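A-type flavoprotein (Giardia intestinalis, PDB 2Q9U) probably reduces dioxygen at a mu-oxo-diiron centre, using electrons passed on by its bound flavin mononucleotide. Local coordinates at residues Q11-G16 with Y225-H230; P15-V20 with I166-D171; A344-A349 with P358-E363. All coordinates share one frame; numbering follows the deposited sequence.

Contact 1 of 3, residues Q11-G16 with Y225-H230. With FEO (mu-oxo-diiron), chain G.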
loop_
_atom_site.group_PDB
_atom_site.type_symbol
_atom_site.label_atom_id
_atom_site.label_comp_id
_atom_site.label_asym_id
_atom_site.label_seq_id
_atom_site.Cartn_x
_atom_site.Cartn_y
_atom_site.Cartn_z
ATOM N N GLN A 11 -11.144 -10.526 32.871
ATOM C CA GLN A 11 -11.484 -11.548 31.923
ATOM C C GLN A 11 -10.977 -12.890 32.438
ATOM O O GLN A 11 -9.919 -13.370 32.047
ATOM C CB GLN A 11 -10.947 -11.169 30.520
ATOM C CG GLN A 11 -11.651 -9.910 29.964
ATOM C CD GLN A 11 -11.078 -9.402 28.653
ATOM O OE1 GLN A 11 -10.838 -10.170 27.735
ATOM N NE2 GLN A 11 -10.877 -8.088 28.563
ATOM N N GLU A 12 -11.766 -13.485 33.336
ATOM C CA GLU A 12 -11.444 -14.792 33.916
ATOM C C GLU A 12 -11.740 -15.888 32.887
ATOM O O GLU A 12 -12.893 -16.143 32.552
ATOM C CB GLU A 12 -12.215 -15.009 35.236
ATOM C CG GLU A 12 -11.575 -16.060 36.168
ATOM C CD GLU A 12 -12.350 -16.253 37.474
ATOM O OE1 GLU A 12 -13.381 -15.582 37.652
ATOM O OE2 GLU A 12 -11.912 -17.073 38.321
ATOM N N MET A 13 -10.697 -16.529 32.375
ATOM C CA MET A 13 -10.865 -17.504 31.304
ATOM C C MET A 13 -11.245 -18.875 31.825
ATOM O O MET A 13 -12.132 -19.548 31.269
ATOM C CB MET A 13 -9.626 -17.547 30.459
ATOM C CG MET A 13 -9.734 -16.443 29.374
ATOM S SD MET A 13 -8.294 -16.418 28.406
ATOM C CE MET A 13 -8.377 -17.916 27.421
ATOM N N ILE A 14 -10.593 -19.239 32.918
ATOM C CA ILE A 14 -10.918 -20.442 33.671
ATOM C C ILE A 14 -10.762 -20.063 35.147
ATOM O O ILE A 14 -10.160 -19.027 35.445
ATOM C CB ILE A 14 -10.012 -21.642 33.267
ATOM C CG1 ILE A 14 -8.538 -21.270 33.315
ATOM C CG2 ILE A 14 -10.371 -22.150 31.854
ATOM C CD1 ILE A 14 -7.603 -22.295 32.740
ATOM N N PRO A 15 -11.318 -20.875 36.075
ATOM C CA PRO A 15 -11.273 -20.450 37.485
ATOM C C PRO A 15 -9.880 -20.026 37.945
ATOM O O PRO A 15 -8.930 -20.799 37.858
ATOM C CB PRO A 15 -11.771 -21.681 38.247
ATOM C CG PRO A 15 -12.774 -22.307 37.255
ATOM C CD PRO A 15 -12.032 -22.163 35.916
ATOM N N GLY A 16 -9.797 -18.761 38.340
ATOM C CA GLY A 16 -8.598 -18.159 38.910
ATOM C C GLY A 16 -7.513 -17.784 37.898
ATOM O O GLY A 16 -6.419 -17.427 38.311
ATOM N N TYR A 225 -6.501 -27.306 28.656
ATOM C CA TYR A 225 -6.481 -25.948 28.091
ATOM C C TYR A 225 -5.117 -25.585 27.542
ATOM O O TYR A 225 -4.094 -25.802 28.217
ATOM C CB TYR A 225 -6.824 -24.905 29.184
ATOM C CG TYR A 225 -8.166 -25.148 29.853
ATOM C CD1 TYR A 225 -9.347 -24.929 29.149
ATOM C CD2 TYR A 225 -8.248 -25.645 31.173
ATOM C CE1 TYR A 225 -10.604 -25.155 29.744
ATOM C CE2 TYR A 225 -9.521 -25.860 31.804
ATOM C CZ TYR A 225 -10.682 -25.618 31.065
ATOM O OH TYR A 225 -11.925 -25.820 31.625
ATOM N N ILE A 226 -5.081 -25.013 26.334
ATOM C CA ILE A 226 -3.829 -24.446 25.843
ATOM C C ILE A 226 -4.004 -22.940 25.692
ATOM O O ILE A 226 -4.771 -22.464 24.828
ATOM C CB ILE A 226 -3.361 -25.079 24.511
ATOM C CG1 ILE A 226 -3.187 -26.600 24.663
ATOM C CG2 ILE A 226 -2.038 -24.439 24.070
ATOM C CD1 ILE A 226 -2.994 -27.321 23.287
ATOM N N LEU A 227 -3.353 -22.203 26.580
ATOM C CA LEU A 227 -3.432 -20.745 26.558
ATOM C C LEU A 227 -2.189 -20.220 25.852
ATOM O O LEU A 227 -1.077 -20.291 26.361
ATOM C CB LEU A 227 -3.560 -20.163 27.972
ATOM C CG LEU A 227 -4.670 -20.666 28.914
ATOM C CD1 LEU A 227 -4.836 -19.716 30.102
ATOM C CD2 LEU A 227 -6.009 -21.008 28.288
ATOM N N SER A 228 -2.393 -19.718 24.643
ATOM C CA SER A 228 -1.298 -19.284 23.795
ATOM C C SER A 228 -1.011 -17.791 24.022
ATOM O O SER A 228 -1.847 -17.088 24.536
ATOM C CB SER A 228 -1.681 -19.504 22.319
ATOM O OG SER A 228 -0.614 -19.076 21.477
ATOM N N ALA A 229 0.156 -17.330 23.592
ATOM C CA ALA A 229 0.535 -15.903 23.708
ATOM C C ALA A 229 0.131 -15.043 22.485
ATOM O O ALA A 229 0.279 -13.829 22.516
ATOM C CB ALA A 229 2.034 -15.757 24.018
ATOM N N HIS A 230 -0.418 -15.666 21.446
ATOM C CA HIS A 230 -0.975 -14.922 20.296
ATOM C C HIS A 230 -2.370 -15.429 19.930
ATOM O O HIS A 230 -2.570 -16.647 19.765
ATOM C CB HIS A 230 -0.090 -15.060 19.057
ATOM C CG HIS A 230 1.238 -14.379 19.169
ATOM N ND1 HIS A 230 1.378 -13.013 19.245
ATOM C CD2 HIS A 230 2.492 -14.889 19.186
ATOM C CE1 HIS A 230 2.666 -12.712 19.329
ATOM N NE2 HIS A 230 3.358 -13.835 19.293
HETATM FE FE1 FEO G . 5.429 -14.100 19.636
HETATM FE FE2 FEO G . 8.555 -15.495 19.161
HETATM O O FEO G . 7.260 -14.075 19.885
#
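Ile-14 lays its CG2 methyl over one face of the Tyr-225 ring, 3.6 Å from the ring centroid and 15° off the normal, which makes a CH-pi contact. With chi1 at 51°, CG1 of Ile-14 is tucked between the backbone N and the carbonyl carbon, and this brings a second methyl to the same ring: CD1 lies 3.8 Å from Tyr-225 CD2. A beta-branched residue suits the place because its two arms spread over the aromatic surface. Beside this pair, Met-13 bends at its last torsion and offers CE to CD2 of Leu-227 at 4.0 Å; the flexible thioether chain lets the methyl reach a leucine branch on the facing strand. Neighbouring residues Met-13 and Ile-14 can both point toward 225-230 because they form a classic beta bulge opposite Val-17. The turn that follows is closed by Gly-16 N, which donates to the anti lone pair of Glu-12 OE2 over 2.7 Å at 170°; the positive phi of Gly-16 suits glycine. Past Leu-227, the strand leads to His-230, whose NE2 binds the iron FE1 of the mu-oxo-diiron centre at 2.1 Å, alongside His-90, Asp-89 and Asp-171, while Ser-40 O takes a hydrogen bond from ND1 and fixes the imidazole's rotation. The packing of 12-14 on 225-228 joins two sheets of the metallo-beta-lactamase fold, with the metal site beyond the end of a core strand.

Contact 2 of 3, residues P15-V20 with I166-D171. With FEO (mu-oxo-diiron), chain G.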
loop_
_atom_site.group_PDB
_atom_site.type_symbol
_atom_site.label_atom_id
_atom_site.label_comp_id
_atom_site.label_asym_id
_atom_site.label_seq_id
_atom_site.Cartn_x
_atom_site.Cartn_y
_atom_site.Cartn_z
ATOM N N PRO A 15 -11.318 -20.875 36.075
ATOM C CA PRO A 15 -11.273 -20.450 37.485
ATOM C C PRO A 15 -9.880 -20.026 37.945
ATOM O O PRO A 15 -8.930 -20.799 37.858
ATOM C CB PRO A 15 -11.771 -21.681 38.247
ATOM C CG PRO A 15 -12.774 -22.307 37.255
ATOM C CD PRO A 15 -12.032 -22.163 35.916
ATOM N N GLY A 16 -9.797 -18.761 38.340
ATOM C CA GLY A 16 -8.598 -18.159 38.910
ATOM C C GLY A 16 -7.513 -17.784 37.898
ATOM O O GLY A 16 -6.419 -17.427 38.311
ATOM N N VAL A 17 -7.802 -17.882 36.587
ATOM C CA VAL A 17 -6.805 -17.542 35.531
ATOM C C VAL A 17 -7.412 -16.474 34.627
ATOM O O VAL A 17 -8.458 -16.692 34.014
ATOM C CB VAL A 17 -6.285 -18.779 34.724
ATOM C CG1 VAL A 17 -5.185 -18.386 33.708
ATOM C CG2 VAL A 17 -5.754 -19.917 35.665
ATOM N N TYR A 18 -6.775 -15.308 34.599
ATOM C CA TYR A 18 -7.317 -14.126 33.942
ATOM C C TYR A 18 -6.450 -13.718 32.770
ATOM O O TYR A 18 -5.216 -13.726 32.877
ATOM C CB TYR A 18 -7.401 -12.959 34.925
ATOM C CG TYR A 18 -8.354 -13.177 36.087
ATOM C CD1 TYR A 18 -8.021 -14.024 37.140
ATOM C CD2 TYR A 18 -9.574 -12.522 36.131
ATOM C CE1 TYR A 18 -8.912 -14.226 38.225
ATOM C CE2 TYR A 18 -10.477 -12.715 37.214
ATOM C CZ TYR A 18 -10.120 -13.559 38.251
ATOM O OH TYR A 18 -10.971 -13.768 39.321
ATOM N N TRP A 19 -7.099 -13.338 31.675
ATOM C CA TRP A 19 -6.391 -12.731 30.542
ATOM C C TRP A 19 -6.073 -11.296 30.871
ATOM O O TRP A 19 -6.971 -10.485 31.164
ATOM C CB TRP A 19 -7.227 -12.841 29.271
ATOM C CG TRP A 19 -6.616 -12.282 28.048
ATOM C CD1 TRP A 19 -5.784 -12.932 27.172
ATOM C CD2 TRP A 19 -6.791 -10.957 27.533
ATOM N NE1 TRP A 19 -5.440 -12.093 26.143
ATOM C CE2 TRP A 19 -6.041 -10.874 26.339
ATOM C CE3 TRP A 19 -7.526 -9.838 27.960
ATOM C CZ2 TRP A 19 -6.007 -9.716 25.550
ATOM C CZ3 TRP A 19 -7.485 -8.667 27.186
ATOM C CH2 TRP A 19 -6.730 -8.623 25.991
ATOM N N VAL A 20 -4.782 -10.969 30.840
ATOM C CA VAL A 20 -4.340 -9.598 31.096
ATOM C C VAL A 20 -3.420 -9.105 29.932
ATOM O O VAL A 20 -2.551 -8.272 30.129
ATOM C CB VAL A 20 -3.644 -9.468 32.464
ATOM C CG1 VAL A 20 -4.664 -9.692 33.634
ATOM C CG2 VAL A 20 -2.403 -10.385 32.562
ATOM N N ILE A 166 -3.374 -26.963 32.531
ATOM C CA ILE A 166 -3.168 -25.831 31.613
ATOM C C ILE A 166 -1.772 -25.850 31.031
ATOM O O ILE A 166 -0.778 -25.918 31.764
ATOM C CB ILE A 166 -3.296 -24.473 32.321
ATOM C CG1 ILE A 166 -4.615 -24.330 33.081
ATOM C CG2 ILE A 166 -3.178 -23.317 31.299
ATOM C CD1 ILE A 166 -4.501 -23.308 34.223
ATOM N N LEU A 167 -1.684 -25.728 29.714
ATOM C CA LEU A 167 -0.408 -25.501 29.077
ATOM C C LEU A 167 -0.357 -24.032 28.639
ATOM O O LEU A 167 -1.150 -23.598 27.777
ATOM C CB LEU A 167 -0.247 -26.431 27.867
ATOM C CG LEU A 167 1.099 -26.306 27.145
ATOM C CD1 LEU A 167 2.258 -26.785 28.023
ATOM C CD2 LEU A 167 1.125 -27.028 25.782
ATOM N N PHE A 168 0.552 -23.266 29.215
ATOM C CA PHE A 168 0.799 -21.892 28.725
ATOM C C PHE A 168 1.854 -22.035 27.638
ATOM O O PHE A 168 3.047 -22.247 27.928
ATOM C CB PHE A 168 1.309 -20.999 29.863
ATOM C CG PHE A 168 0.303 -20.787 30.966
ATOM C CD1 PHE A 168 -0.678 -19.797 30.856
ATOM C CD2 PHE A 168 0.357 -21.551 32.127
ATOM C CE1 PHE A 168 -1.617 -19.588 31.880
ATOM C CE2 PHE A 168 -0.558 -21.345 33.152
ATOM C CZ PHE A 168 -1.549 -20.369 33.038
ATOM N N SER A 169 1.418 -21.990 26.385
ATOM C CA SER A 169 2.303 -22.425 25.302
ATOM C C SER A 169 3.082 -21.290 24.637
ATOM O O SER A 169 3.849 -21.531 23.724
ATOM C CB SER A 169 1.494 -23.187 24.238
ATOM O OG SER A 169 0.432 -22.367 23.773
ATOM N N ASN A 170 2.832 -20.058 25.063
ATOM C CA ASN A 170 3.531 -18.891 24.495
ATOM C C ASN A 170 3.279 -18.851 22.959
ATOM O O ASN A 170 2.116 -18.927 22.549
ATOM C CB ASN A 170 5.021 -18.923 24.924
ATOM C CG ASN A 170 5.784 -17.673 24.541
ATOM O OD1 ASN A 170 6.625 -17.703 23.648
ATOM N ND2 ASN A 170 5.487 -16.569 25.210
ATOM N N ASP A 171 4.314 -18.749 22.127
ATOM C CA ASP A 171 4.141 -18.684 20.678
ATOM C C ASP A 171 3.461 -19.955 20.165
ATOM O O ASP A 171 2.678 -19.934 19.179
ATOM C CB ASP A 171 5.488 -18.532 19.960
ATOM C CG ASP A 171 5.986 -17.074 19.882
ATOM O OD1 ASP A 171 5.195 -16.090 19.963
ATOM O OD2 ASP A 171 7.209 -16.937 19.712
HETATM FE FE1 FEO G . 5.429 -14.100 19.636
HETATM FE FE2 FEO G . 8.555 -15.495 19.161
HETATM O O FEO G . 7.260 -14.075 19.885
#
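Asp-171 OD1 binds FE1 of the mu-oxo-diiron centre at 2.0 Å, and OD2 of the same carboxylate binds FE2, so that the two oxygens bridge the irons. A short, doubly coordinating acid is well placed here, just past strand 166-170 in the metallo-beta-lactamase-like fold; His-85, Glu-87 and His-152 complete the ligands of FE2 from the protein. Just before it, Asn-170 has a positive phi of 58°, an angle asparagine tolerates better than most residues. Its OD1 accepts a weak bond from Asp-171 N, and its ND2 is hydrogen-bonded to Asp-55 OD2, which ties the residue preceding the metal ligand to a separate part of the chain.

Away from the irons, the strand meets 15-20 of the opposite sheet through hydrocarbon alone. Val-17 divides its branches between two partners. With CG1 anti to the backbone N (chi1 -176°), that methyl comes to the edge of the Phe-168 ring, 4.2 Å from CE1 and equally near CZ. The other branch, CG2, reaches Ile-166 tip to tip. Valine, compact and beta-branched, fits a strand and can serve both neighbours without a long chain. Leu-227 of the adjoining strand also touches Val-17 and Phe-168, thickening this buried layer between the sheets. Within the strand, Ile-166 CG2 sits 3.7 Å above the plane of the Phe-168 ring, offset toward its rim, while its other arm extends far enough to bring CD1 within 3.9 Å of Val-17 CG2.

Contact 3 of 3, residues A344-A349 with P358-E363. With FMN (flavin mononucleotide), chain F.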
loop_
_atom_site.group_PDB
_atom_site.type_symbol
_atom_site.label_atom_id
_atom_site.label_comp_id
_atom_site.label_asym_id
_atom_site.label_seq_id
_atom_site.Cartn_x
_atom_site.Cartn_y
_atom_site.Cartn_z
ATOM N N ALA A 344 8.594 -29.832 -7.835
ATOM C CA ALA A 344 8.650 -28.392 -8.122
ATOM C C ALA A 344 9.021 -28.143 -9.588
ATOM O O ALA A 344 9.985 -28.741 -10.106
ATOM C CB ALA A 344 9.652 -27.671 -7.180
ATOM N N PHE A 345 8.256 -27.258 -10.236
ATOM C CA PHE A 345 8.370 -26.990 -11.668
ATOM C C PHE A 345 8.668 -25.493 -11.847
ATOM O O PHE A 345 8.339 -24.680 -10.968
ATOM C CB PHE A 345 7.056 -27.376 -12.357
ATOM C CG PHE A 345 7.105 -27.337 -13.850
ATOM C CD1 PHE A 345 7.865 -28.285 -14.563
ATOM C CD2 PHE A 345 6.386 -26.387 -14.553
ATOM C CE1 PHE A 345 7.912 -28.273 -15.969
ATOM C CE2 PHE A 345 6.419 -26.348 -15.963
ATOM C CZ PHE A 345 7.188 -27.292 -16.673
ATOM N N ALA A 346 9.335 -25.143 -12.947
ATOM C CA ALA A 346 9.638 -23.731 -13.230
ATOM C C ALA A 346 9.359 -23.410 -14.687
ATOM O O ALA A 346 9.524 -24.264 -15.548
ATOM C CB ALA A 346 11.097 -23.388 -12.859
ATOM N N PHE A 347 8.926 -22.178 -14.967
ATOM C CA PHE A 347 8.707 -21.767 -16.354
ATOM C C PHE A 347 8.811 -20.252 -16.470
ATOM O O PHE A 347 8.861 -19.574 -15.461
ATOM C CB PHE A 347 7.346 -22.263 -16.884
ATOM C CG PHE A 347 6.158 -21.782 -16.081
ATOM C CD1 PHE A 347 5.770 -22.449 -14.907
ATOM C CD2 PHE A 347 5.427 -20.666 -16.491
ATOM C CE1 PHE A 347 4.685 -21.998 -14.148
ATOM C CE2 PHE A 347 4.317 -20.203 -15.722
ATOM C CZ PHE A 347 3.939 -20.894 -14.568
ATOM N N GLY A 348 8.850 -19.726 -17.691
ATOM C CA GLY A 348 8.908 -18.278 -17.840
ATOM C C GLY A 348 9.305 -17.830 -19.216
ATOM O O GLY A 348 9.934 -18.578 -19.959
ATOM N N ALA A 349 8.921 -16.602 -19.535
ATOM C CA ALA A 349 9.275 -15.958 -20.805
ATOM C C ALA A 349 10.685 -15.390 -20.783
ATOM O O ALA A 349 11.264 -15.163 -19.730
ATOM C CB ALA A 349 8.250 -14.854 -21.112
ATOM N N PRO A 358 16.560 -21.135 -15.555
ATOM C CA PRO A 358 17.746 -21.758 -14.959
ATOM C C PRO A 358 18.049 -21.328 -13.531
ATOM O O PRO A 358 18.401 -22.190 -12.710
ATOM C CB PRO A 358 18.885 -21.317 -15.920
ATOM C CG PRO A 358 18.167 -21.261 -17.249
ATOM C CD PRO A 358 16.869 -20.583 -16.893
ATOM N N ASP A 359 17.938 -20.023 -13.233
ATOM C CA ASP A 359 18.184 -19.521 -11.882
ATOM C C ASP A 359 17.119 -20.034 -10.903
ATOM O O ASP A 359 17.453 -20.408 -9.788
ATOM C CB ASP A 359 18.220 -17.989 -11.814
ATOM C CG ASP A 359 19.505 -17.399 -12.387
ATOM O OD1 ASP A 359 20.432 -18.166 -12.730
ATOM O OD2 ASP A 359 19.580 -16.160 -12.483
ATOM N N ILE A 360 15.860 -20.084 -11.331
ATOM C CA ILE A 360 14.800 -20.631 -10.469
ATOM C C ILE A 360 15.026 -22.136 -10.202
ATOM O O ILE A 360 14.946 -22.598 -9.064
ATOM C CB ILE A 360 13.424 -20.416 -11.073
ATOM C CG1 ILE A 360 13.065 -18.921 -11.055
ATOM C CG2 ILE A 360 12.404 -21.214 -10.286
ATOM C CD1 ILE A 360 11.802 -18.596 -11.912
ATOM N N VAL A 361 15.329 -22.883 -11.254
ATOM C CA VAL A 361 15.620 -24.326 -11.126
ATOM C C VAL A 361 16.767 -24.576 -10.130
ATOM O O VAL A 361 16.651 -25.434 -9.246
ATOM C CB VAL A 361 15.929 -24.985 -12.511
ATOM C CG1 VAL A 361 16.721 -26.332 -12.362
ATOM C CG2 VAL A 361 14.616 -25.193 -13.366
ATOM N N ALA A 362 17.860 -23.831 -10.262
ATOM C CA ALA A 362 19.014 -24.011 -9.380
ATOM C C ALA A 362 18.625 -23.715 -7.930
ATOM O O ALA A 362 19.000 -24.454 -6.996
ATOM C CB ALA A 362 20.179 -23.129 -9.825
ATOM N N GLU A 363 17.836 -22.643 -7.739
ATOM C CA GLU A 363 17.426 -22.283 -6.398
ATOM C C GLU A 363 16.473 -23.330 -5.822
ATOM O O GLU A 363 16.608 -23.718 -4.657
ATOM C CB GLU A 363 16.835 -20.856 -6.378
ATOM C CG GLU A 363 16.257 -20.428 -5.028
ATOM C CD GLU A 363 17.244 -20.367 -3.879
ATOM O OE1 GLU A 363 18.467 -20.235 -4.096
ATOM O OE2 GLU A 363 16.764 -20.417 -2.717
HETATM N N1 FMN F . 14.922 -10.677 -21.636
HETATM C C2 FMN F . 16.096 -11.365 -21.550
HETATM O O2 FMN F . 16.235 -12.421 -22.188
HETATM N N3 FMN F . 17.132 -10.866 -20.783
HETATM C C4 FMN F . 16.992 -9.693 -20.057
HETATM O O4 FMN F . 17.902 -9.383 -19.290
HETATM C C4A FMN F . 15.779 -8.985 -20.130
HETATM N N5 FMN F . 15.583 -7.784 -19.456
HETATM C C5A FMN F . 14.365 -7.124 -19.580
HETATM C C6 FMN F . 14.150 -5.917 -18.906
HETATM C C7 FMN F . 12.924 -5.237 -19.013
HETATM C C7M FMN F . 12.827 -3.850 -18.434
HETATM C C8 FMN F . 11.903 -5.757 -19.806
HETATM C C8M FMN F . 10.537 -5.118 -19.863
HETATM C C9 FMN F . 12.114 -6.957 -20.483
HETATM C C9A FMN F . 13.337 -7.647 -20.377
HETATM N N10 FMN F . 13.538 -8.852 -21.047
HETATM C C10 FMN F . 14.753 -9.496 -20.944
HETATM C "C1'" FMN F . 12.478 -9.462 -21.915
HETATM C "C2'" FMN F . 11.379 -10.141 -21.100
HETATM O "O2'" FMN F . 11.847 -11.299 -20.413
HETATM C "C3'" FMN F . 10.242 -10.405 -22.091
HETATM O "O3'" FMN F . 9.619 -9.157 -22.354
HETATM C "C4'" FMN F . 9.185 -11.374 -21.605
HETATM O "O4'" FMN F . 8.340 -11.728 -22.692
HETATM C "C5'" FMN F . 8.319 -10.766 -20.508
HETATM O "O5'" FMN F . 7.506 -11.781 -19.947
HETATM P P FMN F . 6.099 -11.372 -19.324
HETATM O O1P FMN F . 5.666 -12.557 -18.477
HETATM O O2P FMN F . 6.315 -10.139 -18.495
HETATM O O3P FMN F . 5.072 -11.085 -20.406
#
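Ala-346 meets Ile-360 and Val-361 where strand 344-350 packs against helix 356-367, the first two elements of a beta-alpha-beta unit in the flavodoxin-like domain. The contact between the strand and the helix is entirely apolar. CB of Ala-346 approaches Ile-360 CG2 at 3.6 Å and Val-361 CG2 at 4.0 Å, so one small methyl is touched by a methyl from each of two consecutive helical residues. Ile-360 can do this because CG2 stands anti to the backbone N while CG1 takes the place beside it, which turns the short branch to Ala-346. An alanine suits a helix lying this close: the CA atoms of Ala-346 and Val-361 are 6.4 Å apart. Gly-348 also belongs to the helix-facing side; at its extended backbone angles a CB would collide with the carbonyl oxygen of Phe-347. On the other side of the sheet, the bulky Phe-345 and Phe-347 point away from this helix and pack on helix 269-283.

Polar interactions lie within the helix and on its side away from the strand contact. Its backbone is regular, with Ala-362 N hydrogen-bonded to Pro-358 O at 3.0 Å; the ring of Pro-358 is harmless in the first turn, where no N-H is needed for an intrahelical bond. Asp-359 OD2 is hydrogen-bonded to Thr-321 OG1, and Glu-363 OE2 forms a salt bridge with Arg-334 NH1.

Ligand contact comes at the strand's C-terminal end, where parallel alpha/beta folds commonly place their cofactors. Ala-349 N is hydrogen-bonded to Thr-270 OG1, a group that also bonds the flavin mononucleotide. The small side chain of Ala-349 lets the ribityl phosphate chain pass close by: CB lies 3.4 Å from O5' and 3.5 Å from O4' of the cofactor.

In the fold
Contacts 1 and 2 lie side by side, their centres about 4 Å apart, and share Pro-15 and Gly-16. Both join the same two sheets of the metallo-beta-lactamase-like domain: strands 12-14 and 17-24 are neighbours in one, and 166-170 and 225-228 run parallel as neighbours in the other. The second segment of each ends at a diiron ligand, away from the touching side chains. Contact 3 follows later in the chain, on the opposite side of its centre, in the parallel five-stranded sheet of the flavodoxin-like domain. Its centre is about 47 Å from that of contact 1 and 46 Å from that of contact 2. Iron and flavin thus occupy separate domains, each beside the end of core strands.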